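PDB 4WOZ: N-acetylneuraminate lyase from Peptoclostridium difficile, which belongs to the dihydrodipicolinate synthetase family and is built as a closed eight-stranded beta/alpha (TIM) barrel, four chains to the assembly. Local coordinates for residues A[251-254]-A[255-259]; A[39-42]-A[43-47]; A[79-82]-A[83-87]. One frame throughout, in Å; residues are numbered along the deposited sequence.

Contact 1 of 3, residues A[251-254]-A[255-259]; sequences DLIT and DILGN
Leu252 with Ile256 and Ile253 with Leu257, the partners in each pair one turn apart, pack along the last turns of helix 239-259, one of the helices that follow the eight barrel strands. Leu252 carries its CG anti to the backbone N (chi1 163°), which swings CD1 forward along the helix until it meets CD1 of Ile256 at 3.7 Å; the two side chains meet at a slant. CG1 of Ile256 folds back over its own helix and lies 3.1 Å from Leu252 O. The members of the second pair stand next to each other and lean in one direction, with Ile253 CG2 reaching Leu257 CD1 at 3.9 Å. The backbone keeps the regular i to i+4 bonding: Asp255 N to Asp251 O, Ile256 N to Leu252 O at 2.9 Å, Leu257 N to Ile253 O and Gly258 N to Thr254 O at 3.1 Å. Asp255 folds its carboxylate back beside the preceding turn, but its charge is met elsewhere, by Arg293, Lys300 and the hydroxyl of Tyr301. Thr254 OG1 bonds to Asn250 O one turn earlier and to Tyr182 OH of the second subunit, and its side chain lies about 4 Å from a bound 2-(acetylamino)-2-deoxy-D-mannose. Asp251 forms salt bridges with Arg186 and Lys189 of that second subunit. The helix is thus covered on several sides: Leu252 packs on Ile297 and Tyr301 of helix 288-301, Ile256 on Leu261 and Leu268 of helix 261-271, and Ile253 and Leu257 on Tyr182 of the second subunit.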
loop_
_atom_site.group_PDB
_atom_site.type_symbol
_atom_site.label_atom_id
_atom_site.label_comp_id
_atom_site.label_asym_id
_atom_site.label_seq_id
_atom_site.Cartn_x
_atom_site.Cartn_y
_atom_site.Cartn_z
ATOM N N ASP A 251 21.883 -12.158 -10.086
ATOM C CA ASP A 251 21.560 -13.583 -10.148
ATOM C C ASP A 251 21.790 -14.113 -8.738
ATOM O O ASP A 251 21.003 -14.897 -8.213
ATOM C CB ASP A 251 22.498 -14.339 -11.090
ATOM C CG ASP A 251 22.187 -14.103 -12.537
ATOM O OD1 ASP A 251 21.003 -13.884 -12.858
ATOM O OD2 ASP A 251 23.127 -14.156 -13.360
ATOM N N LEU A 252 22.896 -13.677 -8.143
ATOM C CA LEU A 252 23.272 -14.065 -6.789
ATOM C C LEU A 252 22.272 -13.538 -5.764
ATOM O O LEU A 252 21.824 -14.276 -4.886
ATOM C CB LEU A 252 24.668 -13.522 -6.459
ATOM C CG LEU A 252 25.071 -13.483 -4.983
ATOM C CD1 LEU A 252 25.217 -14.899 -4.438
ATOM C CD2 LEU A 252 26.388 -12.728 -4.839
ATOM N N ILE A 253 21.941 -12.253 -5.868
ATOM C CA ILE A 253 20.993 -11.636 -4.947
ATOM C C ILE A 253 19.630 -12.307 -5.061
ATOM O O ILE A 253 18.927 -12.490 -4.066
ATOM C CB ILE A 253 20.844 -10.121 -5.235
ATOM C CG1 ILE A 253 22.113 -9.384 -4.781
ATOM C CG2 ILE A 253 19.606 -9.575 -4.526
ATOM C CD1 ILE A 253 22.238 -7.957 -5.309
ATOM N N THR A 254 19.261 -12.677 -6.279
ATOM C CA THR A 254 17.990 -13.333 -6.498
ATOM C C THR A 254 17.960 -14.679 -5.773
ATOM O O THR A 254 16.983 -15.005 -5.091
ATOM C CB THR A 254 17.737 -13.548 -8.002
ATOM O OG1 THR A 254 17.628 -12.274 -8.657
ATOM C CG2 THR A 254 16.457 -14.332 -8.217
ATOM N N ASP A 255 19.028 -15.459 -5.920
ATOM C CA ASP A 255 19.099 -16.765 -5.270
ATOM C C ASP A 255 19.127 -16.631 -3.757
ATOM O O ASP A 255 18.486 -17.410 -3.042
ATOM C CB ASP A 255 20.329 -17.541 -5.746
ATOM C CG ASP A 255 20.193 -18.020 -7.174
ATOM O OD1 ASP A 255 19.044 -18.173 -7.636
ATOM O OD2 ASP A 255 21.226 -18.255 -7.834
ATOM N N ILE A 256 19.866 -15.642 -3.267
ATOM C CA ILE A 256 19.957 -15.407 -1.832
ATOM C C ILE A 256 18.579 -15.106 -1.242
ATOM O O ILE A 256 18.187 -15.695 -0.230
ATOM C CB ILE A 256 20.898 -14.219 -1.516
ATOM C CG1 ILE A 256 22.344 -14.614 -1.822
ATOM C CG2 ILE A 256 20.735 -13.785 -0.060
ATOM C CD1 ILE A 256 23.354 -13.545 -1.489
ATOM N N LEU A 257 17.847 -14.193 -1.876
ATOM C CA LEU A 257 16.522 -13.818 -1.392
ATOM C C LEU A 257 15.565 -15.004 -1.378
ATOM O O LEU A 257 14.788 -15.176 -0.440
ATOM C CB LEU A 257 15.941 -12.686 -2.250
ATOM C CG LEU A 257 16.615 -11.316 -2.107
ATOM C CD1 LEU A 257 16.036 -10.356 -3.127
ATOM C CD2 LEU A 257 16.405 -10.783 -0.703
ATOM N N GLY A 258 15.633 -15.826 -2.419
ATOM C CA GLY A 258 14.763 -16.984 -2.500
ATOM C C GLY A 258 15.071 -18.071 -1.483
ATOM O O GLY A 258 14.200 -18.876 -1.157
ATOM N N ASN A 259 16.300 -18.092 -0.973
ATOM C CA ASN A 259 16.723 -19.107 -0.011
ATOM C C ASN A 259 16.711 -18.612 1.435
ATOM O O ASN A 259 16.901 -19.393 2.363
ATOM C CB ASN A 259 18.136 -19.595 -0.366
ATOM C CG ASN A 259 18.501 -20.898 0.329
ATOM O OD1 ASN A 259 17.771 -21.883 0.232
ATOM N ND2 ASN A 259 19.640 -20.915 1.018
#

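Contact 2 of 3, residues A[39-42]-A[43-47]; sequences QIIR and HNIDV
Arg42 and Asp46, one helical turn apart, join in a side-on salt bridge in which the guanidinium offers NE and NH2 and the carboxylate answers with both oxygens. NE bonds to OD2 of Asp46 at 2.7 Å and NH2 to OD1 of Asp46 at 3.2 Å, both nearly straight, and a weak third bond runs from NH2 to OD2. Both oxygens are approached on their syn sides and lie close to the guanidinium plane; the two flat groups are nevertheless turned 28° apart, the nitrogens standing somewhat out of the carboxylate plane. CG of Arg42 sets off back along the helix; bends at chi2 (-103°) and chi3 (62°) then turn the guanidinium round to the Asp46 carboxylate, which reaches back to meet it. Glu80 and Glu84 join the network, so one guanidinium serves three carboxylates, an arrangement likely to stabilise all of these charges. Ile45 comes obliquely to the same group, its CG2 3.7 Å from Arg42 NH2. Ile41 and Ile45 run abreast, CG2 of Ile41 meeting CD1 of Ile45 at 4.0 Å. Ile40 and Asn44 are likewise neighbours, with Ile40 CG2 3.7 Å from Asn44 ND2; the amide is held by Ser20 through OD1 and by Asn221 through ND2. The four backbone bonds joining 39-42 to 43-46 are i to i+4, including Asp46 N to Arg42 O at 2.8 Å, and the helix then widens into a pi-type turn at 44-47. Helix 34-48 links strands 17-21 and 52-55 in a beta-alpha-beta unit: Ile41 packs on Leu53 of strand 52-55, and Ile41 and Ile45 both meet Val81 of the adjoining helix 67-81.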
loop_
_atom_site.group_PDB
_atom_site.type_symbol
_atom_site.label_atom_id
_atom_site.label_comp_id
_atom_site.label_asym_id
_atom_site.label_seq_id
_atom_site.Cartn_x
_atom_site.Cartn_y
_atom_site.Cartn_z
ATOM N N GLN A 39 36.207 -12.356 12.454
ATOM C CA GLN A 39 36.531 -12.956 11.164
ATOM C C GLN A 39 35.734 -12.258 10.061
ATOM O O GLN A 39 36.253 -12.009 8.976
ATOM C CB GLN A 39 36.213 -14.452 11.168
ATOM C CG GLN A 39 36.947 -15.243 12.250
ATOM C CD GLN A 39 36.716 -16.738 12.140
ATOM O OE1 GLN A 39 35.644 -17.185 11.725
ATOM N NE2 GLN A 39 37.714 -17.521 12.526
ATOM N N ILE A 40 34.469 -11.951 10.333
ATOM C CA ILE A 40 33.639 -11.263 9.344
ATOM C C ILE A 40 34.313 -9.933 9.012
ATOM O O ILE A 40 34.497 -9.587 7.846
ATOM C CB ILE A 40 32.212 -10.975 9.890
ATOM C CG1 ILE A 40 31.442 -12.289 10.077
ATOM C CG2 ILE A 40 31.459 -10.053 8.931
ATOM C CD1 ILE A 40 30.071 -12.111 10.736
ATOM N N ILE A 41 34.677 -9.197 10.055
ATOM C CA ILE A 41 35.334 -7.906 9.904
ATOM C C ILE A 41 36.611 -8.038 9.073
ATOM O O ILE A 41 36.806 -7.319 8.098
ATOM C CB ILE A 41 35.682 -7.319 11.282
ATOM C CG1 ILE A 41 34.389 -7.034 12.049
ATOM C CG2 ILE A 41 36.541 -6.056 11.122
ATOM C CD1 ILE A 41 34.601 -6.574 13.476
ATOM N N ARG A 42 37.473 -8.968 9.473
ATOM C CA ARG A 42 38.732 -9.216 8.773
ATOM C C ARG A 42 38.491 -9.605 7.320
ATOM O O ARG A 42 39.258 -9.235 6.429
ATOM C CB ARG A 42 39.507 -10.333 9.482
ATOM C CG ARG A 42 40.228 -9.893 10.749
ATOM C CD ARG A 42 41.722 -9.728 10.490
ATOM N NE ARG A 42 42.025 -8.704 9.492
ATOM C CZ ARG A 42 42.059 -7.400 9.745
ATOM N NH1 ARG A 42 41.808 -6.951 10.967
ATOM N NH2 ARG A 42 42.363 -6.545 8.779
ATOM N N HIS A 43 37.423 -10.364 7.090
ATOM C CA HIS A 43 37.071 -10.812 5.749
ATOM C C HIS A 43 36.719 -9.618 4.866
ATOM O O HIS A 43 37.144 -9.535 3.710
ATOM C CB HIS A 43 35.890 -11.778 5.823
ATOM C CG HIS A 43 35.439 -12.290 4.492
ATOM N ND1 HIS A 43 36.189 -13.163 3.736
ATOM C CD2 HIS A 43 34.306 -12.060 3.786
ATOM C CE1 HIS A 43 35.537 -13.453 2.623
ATOM N NE2 HIS A 43 34.392 -12.795 2.631
ATOM N N ASN A 44 35.944 -8.688 5.416
ATOM C CA ASN A 44 35.546 -7.499 4.669
ATOM C C ASN A 44 36.740 -6.613 4.327
ATOM O O ASN A 44 36.798 -6.035 3.247
ATOM C CB ASN A 44 34.512 -6.684 5.457
ATOM C CG ASN A 44 33.095 -7.173 5.237
ATOM O OD1 ASN A 44 32.605 -7.199 4.108
ATOM N ND2 ASN A 44 32.428 -7.559 6.312
ATOM N N ILE A 45 37.693 -6.511 5.246
ATOM C CA ILE A 45 38.870 -5.679 5.017
ATOM C C ILE A 45 39.881 -6.330 4.076
ATOM O O ILE A 45 40.288 -5.742 3.073
ATOM C CB ILE A 45 39.605 -5.370 6.341
ATOM C CG1 ILE A 45 38.669 -4.634 7.296
ATOM C CG2 ILE A 45 40.865 -4.516 6.065
ATOM C CD1 ILE A 45 39.244 -4.457 8.679
ATOM N N ASP A 46 40.268 -7.558 4.399
ATOM C CA ASP A 46 41.280 -8.263 3.630
ATOM C C ASP A 46 40.846 -8.986 2.362
ATOM O O ASP A 46 41.651 -9.156 1.444
ATOM C CB ASP A 46 42.012 -9.239 4.555
ATOM C CG ASP A 46 42.487 -8.577 5.832
ATOM O OD1 ASP A 46 42.910 -7.404 5.768
ATOM O OD2 ASP A 46 42.450 -9.228 6.901
ATOM N N VAL A 47 39.589 -9.413 2.294
ATOM C CA VAL A 47 39.135 -10.128 1.110
ATOM C C VAL A 47 38.206 -9.297 0.240
ATOM O O VAL A 47 38.401 -9.216 -0.974
ATOM C CB VAL A 47 38.420 -11.444 1.484
ATOM C CG1 VAL A 47 38.111 -12.233 0.220
ATOM C CG2 VAL A 47 39.292 -12.263 2.429
#

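Contact 3 of 3, residues A[79-82]-A[83-87]; sequences DEVK and EEIKL
Val81, the last helical residue before the chain turns toward strand 86-90, divides its two methyls between Ile85 and Leu87. Its CB branches with CG1 anti to the backbone N (chi1 173°), placing that methyl against Ile85 CG1 at 3.4 Å, tighter than an ordinary carbon contact, and 3.6 Å from Ile85 O. The two side chains lie roughly perpendicular. The other tip, CG2, meets Leu87 CD2 at 4.1 Å, where Val81 and Leu87 pass one another, heading opposite ways. The turn itself is closed by one backbone bond, Glu84 N to Val81 O at 3.1 Å, the donor standing 39° above the carbonyl plane. Lys82 ends the helix by taking up a positive phi of 67°, after which the chain reverses through Glu83 and Glu84. Its bent side chain returns to the helix, where NZ makes a weak bond to Asp79 O. A water lies 2.6 Å from Ile85 O, to which it can donate, and more weakly near Lys82 O; it has more acceptors in reach than protons, so the two bonds need not coexist. The Glu84 chain is extended beyond CG, and its OE1 is taken by Arg42. Val81, Ile85 and Leu87 all rest on Leu53 of strand 52-55, while Ile45 of helix 34-48 packs on Ile85. The whole is the helix-to-strand return of a beta-alpha-beta unit, in which helix 67-81 hands over through a short turn to parallel strand 86-90, as repeated around a TIM barrel.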
loop_
_atom_site.group_PDB
_atom_site.type_symbol
_atom_site.label_atom_id
_atom_site.label_comp_id
_atom_site.label_asym_id
_atom_site.label_seq_id
_atom_site.Cartn_x
_atom_site.Cartn_y
_atom_site.Cartn_z
ATOM N N ASP A 79 38.072 -2.113 17.705
ATOM C CA ASP A 79 39.311 -2.756 18.130
ATOM C C ASP A 79 39.928 -3.552 16.988
ATOM O O ASP A 79 41.129 -3.459 16.732
ATOM C CB ASP A 79 39.049 -3.693 19.310
ATOM C CG ASP A 79 40.316 -4.353 19.822
ATOM O OD1 ASP A 79 41.227 -3.620 20.258
ATOM O OD2 ASP A 79 40.402 -5.602 19.791
ATOM N N GLU A 80 39.096 -4.324 16.298
ATOM C CA GLU A 80 39.551 -5.154 15.193
ATOM C C GLU A 80 40.003 -4.361 13.972
ATOM O O GLU A 80 40.987 -4.716 13.328
ATOM C CB GLU A 80 38.443 -6.128 14.782
ATOM C CG GLU A 80 38.906 -7.199 13.810
ATOM C CD GLU A 80 40.180 -7.882 14.287
ATOM O OE1 GLU A 80 40.183 -8.422 15.412
ATOM O OE2 GLU A 80 41.175 -7.876 13.535
ATOM N N VAL A 81 39.275 -3.298 13.645
ATOM C CA VAL A 81 39.612 -2.477 12.490
ATOM C C VAL A 81 40.731 -1.490 12.790
ATOM O O VAL A 81 41.628 -1.291 11.974
ATOM C CB VAL A 81 38.387 -1.675 11.995
ATOM C CG1 VAL A 81 38.812 -0.696 10.909
ATOM C CG2 VAL A 81 37.322 -2.623 11.462
ATOM N N LYS A 82 40.663 -0.879 13.969
ATOM C CA LYS A 82 41.640 0.113 14.398
ATOM C C LYS A 82 41.506 1.350 13.513
ATOM O O LYS A 82 40.558 2.121 13.661
ATOM C CB LYS A 82 43.055 -0.465 14.319
ATOM C CG LYS A 82 43.256 -1.690 15.206
ATOM C CD LYS A 82 44.651 -2.281 15.054
ATOM C CE LYS A 82 44.831 -3.525 15.921
ATOM N NZ LYS A 82 43.945 -4.649 15.495
ATOM N N GLU A 83 42.439 1.576 12.624
ATOM C CA GLU A 83 42.332 2.593 11.631
ATOM C C GLU A 83 42.548 2.204 10.208
ATOM O O GLU A 83 42.703 2.926 9.361
ATOM C CB GLU A 83 43.195 3.755 11.941
ATOM C CG GLU A 83 43.419 3.900 13.394
ATOM C CD GLU A 83 42.481 4.823 14.015
ATOM O OE1 GLU A 83 42.684 5.084 15.158
ATOM O OE2 GLU A 83 41.579 5.264 13.368
ATOM N N GLU A 84 42.548 0.955 10.014
ATOM C CA GLU A 84 42.726 0.428 8.668
ATOM C C GLU A 84 41.677 0.947 7.680
ATOM O O GLU A 84 42.020 1.372 6.577
ATOM C CB GLU A 84 42.732 -1.102 8.710
ATOM C CG GLU A 84 43.059 -1.761 7.383
ATOM C CD GLU A 84 43.653 -3.146 7.560
ATOM O OE1 GLU A 84 43.429 -3.751 8.635
ATOM O OE2 GLU A 84 44.331 -3.630 6.624
ATOM N N ILE A 85 40.404 0.911 8.066
ATOM C CA ILE A 85 39.344 1.417 7.197
ATOM C C ILE A 85 38.404 2.328 7.980
ATOM O O ILE A 85 38.510 2.438 9.197
ATOM C CB ILE A 85 38.511 0.283 6.558
ATOM C CG1 ILE A 85 37.763 -0.491 7.642
ATOM C CG2 ILE A 85 39.416 -0.632 5.741
ATOM C CD1 ILE A 85 36.818 -1.535 7.094
ATOM N N LYS A 86 37.489 2.975 7.264
ATOM C CA LYS A 86 36.524 3.893 7.858
ATOM C C LYS A 86 35.396 3.168 8.586
ATOM O O LYS A 86 35.056 2.026 8.260
ATOM C CB LYS A 86 35.928 4.795 6.775
ATOM C CG LYS A 86 36.966 5.596 6.023
ATOM C CD LYS A 86 36.375 6.230 4.781
ATOM C CE LYS A 86 37.472 6.675 3.826
ATOM N NZ LYS A 86 36.904 7.170 2.539
ATOM N N LEU A 87 34.811 3.853 9.561
ATOM C CA LEU A 87 33.732 3.289 10.351
ATOM C C LEU A 87 32.558 4.236 10.524
ATOM O O LEU A 87 32.726 5.405 10.905
ATOM C CB LEU A 87 34.241 2.893 11.736
ATOM C CG LEU A 87 35.221 1.726 11.841
ATOM C CD1 LEU A 87 35.689 1.598 13.281
ATOM C CD2 LEU A 87 34.548 0.447 11.373
HETATM O O HOH W 1 38.604 3.763 11.448
#

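Contacts 2 and 3 form one continuous patch on the barrel, their centres about 11 Å apart. Polar and apolar links cross between them: Arg42 NH1 meets Glu80 OE2 at 2.8 Å and Arg42 NH2 meets Glu84 OE1 at 3.0 Å, while Ile45 CG2 packs on Glu84 CD at 3.4 Å. They belong to successive beta-alpha-beta units that share strand 52-55. Contact 1 stands apart, its centre about 22 Å from that of contact 2 and 30 Å from that of contact 3, and its nearest atoms are still about 11 Å from contact 2 and about 19 Å from contact 3. It is the one beside the bound 2-(acetylamino)-2-deoxy-D-mannose, and the one reached by another subunit.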